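PDB 1LF6: glucoamylase from Thermoanaerobacterium thermosaccharolyticum, which hydrolyses terminal alpha-1,4-linked glucose units one after another from the non-reducing ends of glucan chains, releasing beta-D-glucose. Local coordinates for residues Ile67-Val72 with Ile159-Ser164; Ile393-Gln398 with Asp423-Ile428; Arg119-Ile124 with Lys138-Glu143; Lys282-Leu287 with Ser301-Lys306. One frame throughout, in Å; residues are numbered along the deposited sequence.

Interaction 1 (Ile67-Val72 with Ile159-Ser164); sequences IDTADV and IKNQGS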
# COMPACT_ATOMS: atom_id res chain seq x y z
N ILE A 67 -6.17 -10.32 -1.51
CA ILE A 67 -5.34 -9.14 -1.70
C ILE A 67 -3.84 -9.35 -1.43
O ILE A 67 -3.04 -8.46 -1.69
CB ILE A 67 -5.89 -7.96 -0.85
CG1 ILE A 67 -5.43 -6.63 -1.45
CG2 ILE A 67 -5.45 -8.11 0.61
CD1 ILE A 67 -6.14 -5.44 -0.85
N ASP A 68 -3.46 -10.53 -0.92
CA ASP A 68 -2.05 -10.80 -0.67
C ASP A 68 -1.55 -11.91 -1.61
O ASP A 68 -0.48 -12.48 -1.39
CB ASP A 68 -1.81 -11.19 0.79
CG ASP A 68 -2.27 -12.60 1.12
OD1 ASP A 68 -3.18 -13.12 0.44
OD2 ASP A 68 -1.72 -13.19 2.09
N THR A 69 -2.32 -12.19 -2.65
CA THR A 69 -1.94 -13.20 -3.63
C THR A 69 -1.75 -12.57 -5.00
O THR A 69 -2.70 -12.43 -5.78
CB THR A 69 -3.01 -14.32 -3.72
OG1 THR A 69 -3.30 -14.81 -2.41
CG2 THR A 69 -2.49 -15.48 -4.57
N ALA A 70 -0.52 -12.16 -5.29
CA ALA A 70 -0.20 -11.56 -6.58
C ALA A 70 0.00 -12.72 -7.54
O ALA A 70 0.62 -13.73 -7.20
CB ALA A 70 1.07 -10.73 -6.47
N ASP A 71 -0.52 -12.57 -8.75
CA ASP A 71 -0.42 -13.63 -9.75
C ASP A 71 0.20 -13.13 -11.04
O ASP A 71 0.55 -13.92 -11.91
CB ASP A 71 -1.82 -14.17 -10.07
CG ASP A 71 -2.50 -14.74 -8.86
OD1 ASP A 71 -3.59 -14.24 -8.50
OD2 ASP A 71 -1.96 -15.69 -8.26
N VAL A 72 0.32 -11.81 -11.16
CA VAL A 72 0.86 -11.20 -12.36
C VAL A 72 1.95 -10.18 -12.04
O VAL A 72 1.87 -9.46 -11.05
CB VAL A 72 -0.27 -10.49 -13.14
CG1 VAL A 72 0.28 -9.85 -14.40
CG2 VAL A 72 -1.37 -11.48 -13.46
N ILE A 159 2.10 -16.50 -10.90
CA ILE A 159 1.05 -17.10 -10.10
C ILE A 159 1.46 -17.46 -8.68
O ILE A 159 2.53 -18.03 -8.45
CB ILE A 159 0.46 -18.32 -10.82
CG1 ILE A 159 0.03 -17.91 -12.23
CG2 ILE A 159 -0.74 -18.88 -10.05
CD1 ILE A 159 -0.33 -19.06 -13.12
N LYS A 160 0.60 -17.10 -7.74
CA LYS A 160 0.83 -17.34 -6.32
C LYS A 160 2.15 -16.78 -5.81
O LYS A 160 2.94 -17.49 -5.18
CB LYS A 160 0.71 -18.83 -6.00
CG LYS A 160 -0.72 -19.31 -5.88
CD LYS A 160 -0.80 -20.59 -5.06
CE LYS A 160 -2.21 -20.87 -4.61
NZ LYS A 160 -2.27 -22.02 -3.66
N ASN A 161 2.38 -15.50 -6.09
CA ASN A 161 3.58 -14.79 -5.64
C ASN A 161 4.95 -15.29 -6.06
O ASN A 161 5.92 -15.12 -5.32
CB ASN A 161 3.55 -14.67 -4.11
CG ASN A 161 2.29 -13.99 -3.61
OD1 ASN A 161 1.46 -14.60 -2.95
ND2 ASN A 161 2.14 -12.71 -3.94
N GLN A 162 5.05 -15.91 -7.23
CA GLN A 162 6.36 -16.38 -7.69
C GLN A 162 6.42 -16.44 -9.21
O GLN A 162 5.49 -16.93 -9.87
CB GLN A 162 6.71 -17.75 -7.09
CG GLN A 162 6.03 -18.94 -7.70
CD GLN A 162 6.61 -20.25 -7.20
OE1 GLN A 162 6.56 -20.55 -6.01
NE2 GLN A 162 7.19 -21.03 -8.11
N GLY A 163 7.51 -15.93 -9.76
CA GLY A 163 7.67 -15.91 -11.20
C GLY A 163 8.20 -17.20 -11.80
O GLY A 163 8.03 -17.45 -12.99
N SER A 164 8.83 -18.02 -10.97
CA SER A 164 9.40 -19.28 -11.43
C SER A 164 8.35 -20.38 -11.48
O SER A 164 7.30 -20.30 -10.83
CB SER A 164 10.53 -19.72 -10.50
OG SER A 164 10.02 -20.13 -9.24

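Interaction 2 (Ile393-Gln398 with Asp423-Ile428); sequences IQLDEQ and DFIIKI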
# COMPACT_ATOMS: atom_id res chain seq x y z
N ILE A 393 7.35 -7.64 19.69
CA ILE A 393 6.40 -7.16 20.68
C ILE A 393 6.30 -5.63 20.67
O ILE A 393 7.18 -4.94 21.17
CB ILE A 393 6.81 -7.61 22.11
CG1 ILE A 393 6.87 -9.14 22.17
CG2 ILE A 393 5.83 -7.05 23.13
CD1 ILE A 393 5.57 -9.85 21.81
N GLN A 394 5.22 -5.12 20.09
CA GLN A 394 5.01 -3.67 20.00
C GLN A 394 3.83 -3.28 20.88
O GLN A 394 2.69 -3.60 20.58
CB GLN A 394 4.72 -3.26 18.55
CG GLN A 394 5.95 -3.28 17.64
CD GLN A 394 5.61 -3.23 16.16
OE1 GLN A 394 4.68 -2.53 15.74
NE2 GLN A 394 6.36 -3.96 15.36
N LEU A 395 4.12 -2.58 21.98
CA LEU A 395 3.09 -2.16 22.91
C LEU A 395 2.05 -1.24 22.29
O LEU A 395 0.86 -1.33 22.61
CB LEU A 395 3.72 -1.50 24.14
CG LEU A 395 4.16 -2.45 25.26
CD1 LEU A 395 2.93 -3.04 25.94
CD2 LEU A 395 5.04 -3.56 24.70
N ASP A 396 2.49 -0.35 21.41
CA ASP A 396 1.56 0.57 20.78
C ASP A 396 0.52 -0.22 20.02
O ASP A 396 -0.64 0.18 19.95
CB ASP A 396 2.29 1.56 19.85
CG ASP A 396 2.83 0.91 18.59
OD1 ASP A 396 3.43 -0.18 18.69
OD2 ASP A 396 2.66 1.51 17.51
N GLU A 397 0.91 -1.38 19.48
CA GLU A 397 -0.03 -2.21 18.74
C GLU A 397 -1.04 -2.94 19.64
O GLU A 397 -2.08 -3.40 19.17
CB GLU A 397 0.71 -3.19 17.83
CG GLU A 397 1.35 -2.52 16.61
CD GLU A 397 1.64 -3.48 15.48
OE1 GLU A 397 1.32 -3.16 14.31
OE2 GLU A 397 2.20 -4.57 15.74
N GLN A 398 -0.73 -3.06 20.93
CA GLN A 398 -1.64 -3.71 21.87
C GLN A 398 -2.68 -2.68 22.30
O GLN A 398 -3.82 -3.01 22.62
CB GLN A 398 -0.89 -4.20 23.12
CG GLN A 398 0.37 -5.00 22.85
CD GLN A 398 0.13 -6.19 21.94
OE1 GLN A 398 -0.83 -6.95 22.12
NE2 GLN A 398 1.01 -6.37 20.96
N ASP A 423 -4.74 -6.20 30.07
CA ASP A 423 -4.02 -7.04 31.03
C ASP A 423 -2.64 -7.41 30.50
O ASP A 423 -1.69 -7.52 31.26
CB ASP A 423 -4.81 -8.32 31.34
CG ASP A 423 -6.11 -8.05 32.10
OD1 ASP A 423 -6.18 -7.03 32.82
OD2 ASP A 423 -7.04 -8.87 31.98
N PHE A 424 -2.55 -7.61 29.19
CA PHE A 424 -1.27 -7.96 28.58
C PHE A 424 -0.30 -6.78 28.69
O PHE A 424 0.87 -6.96 29.03
CB PHE A 424 -1.47 -8.36 27.12
CG PHE A 424 -0.21 -8.78 26.42
CD1 PHE A 424 0.21 -8.12 25.27
CD2 PHE A 424 0.56 -9.82 26.92
CE1 PHE A 424 1.39 -8.50 24.63
CE2 PHE A 424 1.73 -10.21 26.29
CZ PHE A 424 2.15 -9.55 25.14
N ILE A 425 -0.79 -5.58 28.40
CA ILE A 425 0.02 -4.38 28.48
C ILE A 425 0.55 -4.13 29.89
O ILE A 425 1.71 -3.77 30.07
CB ILE A 425 -0.79 -3.14 28.04
CG1 ILE A 425 -1.08 -3.22 26.54
CG2 ILE A 425 -0.01 -1.86 28.36
CD1 ILE A 425 -2.07 -2.18 26.06
N ILE A 426 -0.30 -4.31 30.90
CA ILE A 426 0.10 -4.08 32.28
C ILE A 426 1.13 -5.10 32.73
O ILE A 426 1.92 -4.85 33.64
CB ILE A 426 -1.11 -4.13 33.23
CG1 ILE A 426 -2.04 -2.94 32.92
CG2 ILE A 426 -0.65 -4.11 34.69
CD1 ILE A 426 -3.14 -2.74 33.93
N LYS A 427 1.13 -6.26 32.08
CA LYS A 427 2.07 -7.32 32.40
C LYS A 427 3.48 -7.05 31.89
O LYS A 427 4.46 -7.41 32.54
CB LYS A 427 1.55 -8.63 31.81
CG LYS A 427 1.48 -9.76 32.80
CD LYS A 427 0.76 -10.96 32.22
CE LYS A 427 -0.74 -10.77 32.24
NZ LYS A 427 -1.43 -12.07 32.05
N ILE A 428 3.60 -6.41 30.73
CA ILE A 428 4.92 -6.16 30.17
C ILE A 428 5.34 -4.70 30.02
O ILE A 428 6.54 -4.40 29.93
CB ILE A 428 5.09 -6.85 28.81
CG1 ILE A 428 3.98 -6.41 27.86
CG2 ILE A 428 5.07 -8.37 29.00
CD1 ILE A 428 4.11 -7.00 26.47

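Interaction 3 (Arg119-Ile124 with Lys138-Glu143); sequences RITKDI and KFEALE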
# COMPACT_ATOMS: atom_id res chain seq x y z
N ARG A 119 1.41 6.09 -30.19
CA ARG A 119 0.70 6.48 -28.98
C ARG A 119 -0.28 5.36 -28.64
O ARG A 119 -1.02 4.89 -29.51
CB ARG A 119 -0.07 7.78 -29.20
CG ARG A 119 -0.84 8.26 -27.97
CD ARG A 119 -1.90 9.26 -28.37
NE ARG A 119 -1.32 10.48 -28.93
CZ ARG A 119 -1.96 11.30 -29.75
NH1 ARG A 119 -1.35 12.38 -30.21
NH2 ARG A 119 -3.20 11.03 -30.13
N ILE A 120 -0.27 4.93 -27.39
CA ILE A 120 -1.18 3.88 -26.96
C ILE A 120 -2.05 4.41 -25.83
O ILE A 120 -1.54 4.96 -24.85
CB ILE A 120 -0.41 2.63 -26.46
CG1 ILE A 120 0.46 2.07 -27.59
CG2 ILE A 120 -1.39 1.57 -25.98
CD1 ILE A 120 1.25 0.83 -27.21
N THR A 121 -3.36 4.26 -25.97
CA THR A 121 -4.29 4.74 -24.95
C THR A 121 -5.00 3.54 -24.33
O THR A 121 -5.47 2.65 -25.04
CB THR A 121 -5.32 5.70 -25.55
OG1 THR A 121 -4.64 6.81 -26.14
CG2 THR A 121 -6.28 6.21 -24.48
N LYS A 122 -5.08 3.52 -23.00
CA LYS A 122 -5.71 2.40 -22.30
C LYS A 122 -6.83 2.80 -21.34
O LYS A 122 -6.83 3.90 -20.79
CB LYS A 122 -4.66 1.60 -21.53
CG LYS A 122 -3.43 1.20 -22.34
CD LYS A 122 -2.36 0.58 -21.43
CE LYS A 122 -1.15 0.12 -22.23
NZ LYS A 122 -0.09 -0.45 -21.34
N ASP A 123 -7.76 1.88 -21.15
CA ASP A 123 -8.88 2.05 -20.23
C ASP A 123 -8.82 0.78 -19.41
O ASP A 123 -9.00 -0.32 -19.94
CB ASP A 123 -10.20 2.10 -21.01
CG ASP A 123 -10.48 3.47 -21.59
OD1 ASP A 123 -9.51 4.19 -21.87
OD2 ASP A 123 -11.68 3.83 -21.77
N ILE A 124 -8.55 0.93 -18.11
CA ILE A 124 -8.41 -0.23 -17.24
C ILE A 124 -9.32 -0.23 -16.02
O ILE A 124 -9.45 0.78 -15.32
CB ILE A 124 -6.94 -0.35 -16.76
CG1 ILE A 124 -6.02 -0.41 -17.99
CG2 ILE A 124 -6.76 -1.59 -15.89
CD1 ILE A 124 -4.55 -0.27 -17.66
N LYS A 138 -6.03 1.19 -27.76
CA LYS A 138 -6.07 1.63 -29.14
C LYS A 138 -4.67 2.12 -29.50
O LYS A 138 -4.03 2.81 -28.72
CB LYS A 138 -7.08 2.76 -29.33
CG LYS A 138 -6.71 4.07 -28.65
CD LYS A 138 -7.65 5.20 -29.07
CE LYS A 138 -7.30 6.50 -28.35
NZ LYS A 138 -8.19 7.64 -28.73
N PHE A 139 -4.21 1.74 -30.69
CA PHE A 139 -2.89 2.14 -31.15
C PHE A 139 -3.01 3.23 -32.20
O PHE A 139 -3.87 3.16 -33.07
CB PHE A 139 -2.16 0.92 -31.73
CG PHE A 139 -0.80 1.24 -32.28
CD1 PHE A 139 -0.64 1.62 -33.61
CD2 PHE A 139 0.32 1.17 -31.47
CE1 PHE A 139 0.61 1.93 -34.12
CE2 PHE A 139 1.59 1.48 -31.97
CZ PHE A 139 1.73 1.86 -33.30
N GLU A 140 -2.15 4.24 -32.10
CA GLU A 140 -2.16 5.34 -33.05
C GLU A 140 -0.77 5.57 -33.64
O GLU A 140 0.20 5.70 -32.91
CB GLU A 140 -2.60 6.64 -32.39
CG GLU A 140 -3.98 6.64 -31.78
CD GLU A 140 -4.36 8.01 -31.26
OE1 GLU A 140 -4.68 8.88 -32.10
OE2 GLU A 140 -4.33 8.22 -30.03
N ALA A 141 -0.70 5.64 -34.96
CA ALA A 141 0.57 5.89 -35.63
C ALA A 141 0.73 7.40 -35.72
O ALA A 141 0.02 8.06 -36.49
CB ALA A 141 0.57 5.27 -37.02
N LEU A 142 1.65 7.96 -34.94
CA LEU A 142 1.88 9.40 -34.95
C LEU A 142 2.60 9.82 -36.22
O LEU A 142 2.24 10.81 -36.85
CB LEU A 142 2.68 9.83 -33.72
CG LEU A 142 1.97 9.69 -32.37
CD1 LEU A 142 2.84 10.27 -31.26
CD2 LEU A 142 0.62 10.40 -32.41
N GLU A 143 3.63 9.07 -36.60
CA GLU A 143 4.36 9.37 -37.82
C GLU A 143 4.24 8.16 -38.74
O GLU A 143 4.30 7.02 -38.28
CB GLU A 143 5.83 9.69 -37.52
CG GLU A 143 6.74 8.48 -37.40
CD GLU A 143 8.20 8.87 -37.23
OE1 GLU A 143 9.07 7.98 -37.34
OE2 GLU A 143 8.47 10.06 -36.98
O HOH W 1 -3.57 6.25 -28.64

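Interaction 4 (Lys282-Leu287 with Ser301-Lys306); sequences KYCNTL and SMMILK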
# COMPACT_ATOMS: atom_id res chain seq x y z
N LYS A 282 -21.08 5.48 -5.92
CA LYS A 282 -22.07 5.25 -4.87
C LYS A 282 -21.39 5.30 -3.50
O LYS A 282 -21.92 5.88 -2.55
CB LYS A 282 -22.71 3.88 -5.07
CG LYS A 282 -23.69 3.49 -3.99
CD LYS A 282 -24.17 2.07 -4.19
CE LYS A 282 -25.19 1.68 -3.13
NZ LYS A 282 -25.71 0.31 -3.37
N TYR A 283 -20.23 4.67 -3.41
CA TYR A 283 -19.49 4.66 -2.16
C TYR A 283 -19.00 6.05 -1.77
O TYR A 283 -19.15 6.46 -0.63
CB TYR A 283 -18.29 3.71 -2.24
CG TYR A 283 -17.39 3.84 -1.03
CD1 TYR A 283 -16.12 4.41 -1.14
CD2 TYR A 283 -17.81 3.42 0.23
CE1 TYR A 283 -15.30 4.57 -0.01
CE2 TYR A 283 -17.01 3.57 1.35
CZ TYR A 283 -15.75 4.14 1.23
OH TYR A 283 -14.95 4.27 2.34
N CYS A 284 -18.43 6.77 -2.73
CA CYS A 284 -17.92 8.11 -2.44
C CYS A 284 -19.02 9.03 -1.93
O CYS A 284 -18.81 9.82 -1.01
CB CYS A 284 -17.29 8.74 -3.69
SG CYS A 284 -15.72 8.00 -4.18
N ASN A 285 -20.21 8.92 -2.53
CA ASN A 285 -21.33 9.77 -2.14
C ASN A 285 -21.94 9.40 -0.81
O ASN A 285 -22.86 10.05 -0.33
CB ASN A 285 -22.40 9.76 -3.24
CG ASN A 285 -21.93 10.46 -4.49
OD1 ASN A 285 -21.16 11.41 -4.43
ND2 ASN A 285 -22.40 9.98 -5.64
N THR A 286 -21.41 8.35 -0.20
CA THR A 286 -21.89 7.92 1.10
C THR A 286 -21.02 8.58 2.17
O THR A 286 -21.36 8.60 3.35
CB THR A 286 -21.82 6.38 1.22
OG1 THR A 286 -22.82 5.92 2.14
CG2 THR A 286 -20.45 5.94 1.74
N LEU A 287 -19.90 9.16 1.73
CA LEU A 287 -18.94 9.81 2.62
C LEU A 287 -19.22 11.29 2.85
O LEU A 287 -19.84 11.96 2.03
CB LEU A 287 -17.53 9.66 2.05
CG LEU A 287 -17.06 8.25 1.65
CD1 LEU A 287 -15.69 8.36 0.99
CD2 LEU A 287 -16.98 7.35 2.87
N SER A 301 -8.02 9.05 -1.82
CA SER A 301 -7.48 8.38 -0.65
C SER A 301 -8.48 7.39 -0.05
O SER A 301 -8.12 6.25 0.26
CB SER A 301 -7.08 9.40 0.42
OG SER A 301 -6.08 10.28 -0.06
N MET A 302 -9.74 7.81 0.09
CA MET A 302 -10.74 6.93 0.67
C MET A 302 -11.04 5.69 -0.16
O MET A 302 -11.32 4.62 0.39
CB MET A 302 -12.03 7.71 0.95
CG MET A 302 -11.91 8.74 2.08
SD MET A 302 -11.12 8.09 3.57
CE MET A 302 -12.19 6.70 3.96
N MET A 303 -10.98 5.80 -1.49
CA MET A 303 -11.24 4.65 -2.35
C MET A 303 -10.06 3.68 -2.23
O MET A 303 -10.25 2.46 -2.15
CB MET A 303 -11.41 5.09 -3.80
CG MET A 303 -12.57 6.06 -4.02
SD MET A 303 -12.94 6.39 -5.75
CE MET A 303 -14.40 5.54 -5.91
N ILE A 304 -8.86 4.24 -2.24
CA ILE A 304 -7.65 3.42 -2.12
C ILE A 304 -7.72 2.61 -0.83
O ILE A 304 -7.43 1.41 -0.84
CB ILE A 304 -6.37 4.29 -2.13
CG1 ILE A 304 -6.15 4.87 -3.53
CG2 ILE A 304 -5.16 3.47 -1.68
CD1 ILE A 304 -4.95 5.79 -3.62
N LEU A 305 -8.11 3.25 0.27
CA LEU A 305 -8.22 2.54 1.54
C LEU A 305 -9.29 1.47 1.43
O LEU A 305 -9.09 0.32 1.79
CB LEU A 305 -8.57 3.52 2.67
CG LEU A 305 -7.53 4.61 2.97
CD1 LEU A 305 -7.99 5.45 4.15
CD2 LEU A 305 -6.17 3.96 3.27
N LYS A 306 -10.44 1.87 0.90
CA LYS A 306 -11.57 0.97 0.72
C LYS A 306 -11.14 -0.24 -0.11
O LYS A 306 -11.54 -1.37 0.17
CB LYS A 306 -12.70 1.70 0.01
CG LYS A 306 -14.04 1.56 0.68
CD LYS A 306 -14.53 0.14 0.63
CE LYS A 306 -15.81 -0.04 1.43
NZ LYS A 306 -16.25 -1.44 1.29

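Interaction 1 (Ile67-Val72 with Ile159-Ser164)
Main chain to main chain, Ala70 meets Asn161 and Asp71 meets Ile159, where the two CA atoms of Asp71 and Ile159 stand only 3.8 Å apart. Asn161 N gives a hydrogen bond of 2.7 Å to Ala70 O. Lys160 and Asn161 both have positive phi (54° and 60°), a left-handed turn that brings two successive N-H groups to the 67-72 side. The N-H of Lys160 runs to a side chain instead: Asp71 CG lies beside its own backbone N (chi1 -60°), and Asp71 OD2 takes Lys160 N at 3.0 Å on its anti lone pair. Strands 70-80 and 150-157 are antiparallel neighbours in one sheet of the N-terminal super beta sandwich, and the contact lies just past the end of 150-157, where the chain crosses to strand 166-173 of the other sheet. Ile159 sets CG2 against Asp71 OD2 at 3.9 Å. Thr69 lays CG2 4.2 Å from Lys160 CA, while its hydroxyl is hydrogen-bonded to Thr66. The Asn161 side chain fills in beside Asp68 to Ala70. Lys160 points away from the 67-72 side, and its NZ is hydrogen-bonded to Asn185 OD1.

Interaction 2 (Ile393-Gln398 with Asp423-Ile428)
Ile425, Gln398 and Leu395 carry this helix-to-helix contact, and no hydrogen bond crosses it. Ile425 presses CG1 against Gln398 CB at 3.6 Å, with CD1 close behind, while its CG2 branch, anti to the backbone N, meets Leu395 CD1 at 4.0 Å; the Leu395 and Ile425 side chains lie alongside each other and run opposite ways. Leu395 also turns its other branch to Ile428, CD2 lying 4.0 Å from Ile428 CD1. Ile428 CD1 also reaches Ile393 CG2 at 3.8 Å. Gln398 is bent at chi2 (-55°), which folds CD back to the edge of the Phe424 ring, in its plane. Gln398 OE1 stands 3.5 Å from Phe424 CD1, and amide and ring are turned 75° apart. Gln398 NE2 bonds to Gln394 O at 3.3 Å and to Ile378 O, so the amide is held from the residue just ahead of its helix and from a nearby loop. An alanine here would probably leave Gln394 O and Ile378 O without this donor and open a gap beside the Phe424 ring. Next door, Gln394 NE2 bonds to Glu438, the probable proton donor of the active site. The pair are neighbouring helices of the (alpha/alpha) barrel of the GH15 catalytic region; helix 445-464 packs on Leu395 and Ile425 through Glu451, and helix 468-489 brings Trp481 against Ile425.

Interaction 3 (Arg119-Ile124 with Lys138-Glu143)
Arg119 pairs with Glu140 twice, through the backbone and through charge. Glu140 N bonds to Arg119 O at 2.9 Å, with a weak return bond from Arg119 N, and the side chains form a salt bridge, Arg119 NH2 to Glu140 OE2 at 3.0 Å. The arginine chain bends at chi3 (-64°), and NH2 meets the oxygen from above the carboxylate plane, the two planes 76° apart. Leu142 CD2 lies over one face of the Arg119 guanidinium, 3.6 Å from Arg119 NH1. An alanine at Arg119 would probably leave the Glu140 carboxylate without its charged mate and uncover Leu142. Ile120 points to the other face of the sheet, opposite Phe139 in a non-hydrogen-bonded pair, Ile120 CG1 to Phe139 CD2 at 4.0 Å; both pack on strand 70-80. Thr121 then closes a hydrogen-bonded ring with Lys138, Thr121 N to Lys138 O at 3.2 Å, Lys138 N to Thr121 O at 3.1 Å. Lys138 extends alongside Thr121, Lys138 CE against Thr121 OG1 at 3.5 Å. A water bonds to Thr121 OG1 and lies near Arg119 O and Glu140 OE2. In this antiparallel hairpin the Ile120-Phe139 side is apolar and meets strand 70-80, while the side with Arg119, Thr121, Lys138 and Glu140 is charged and carries the water.

Interaction 4 (Lys282-Leu287 with Ser301-Lys306)
The joint between helix 269-284, which follows the strands of the N-terminal sandwich, and helix 296-306 of the GH15 region is made by Tyr283, Cys284 and Leu287 packing on Met302, Met303 and Lys306. Tyr283, with CG anti to the backbone N (chi1 171°), sends its ring across to the second helix. Lys306 lies over one face with its CG, a CH-pi contact, though the model sets the two so close that their exact spacing is doubtful. Leu287 CG lies above the opposite face, toward the rim. The ring is thus sandwiched, and its hydroxyl is hydrogen-bonded to Asp357 OD1. Met302 is bent at chi2 and chi3, which brings CE to 4.0 Å from Tyr283 OH. Leu287 arrives by a type I turn, closed by Leu287 N to Cys284 O at 3.0 Å, and puts CD1 against Met302 CB at 3.7 Å. On the other flank the sulfurs gather, Cys284 SG lying 3.6 Å from Met303 SD and touching CE as well. No hydrogen bond crosses between the segments. Phe352 of helix 342-355 touches both Tyr283 and Met302, while Trp280 backs Met303 and Lys306. It is a buried, largely apolar helix-helix seam where the chain passes from the beta-sandwich part to the (alpha/alpha) barrel.

Interactions 1 and 3 both belong to the N-terminal sandwich, interaction 3 nested inside the loop that interaction 1 closes; strand 70-80, which supplies one side of interaction 1, also backs the apolar face of interaction 3. Interaction 1 has one backbone bond and one to a carboxylate; interaction 3 is a true strand pairing with a salt bridge and water on one side. Interactions 2 and 4 are helix packings without a hydrogen bond across them. Interaction 4 is the most buried of the four and spans the two family regions, while interaction 2 grades from buried residues to an exposed isoleucine. Interactions 2 and 3 lie on opposite sides of the chain's centre, their own centres about 55 Å apart.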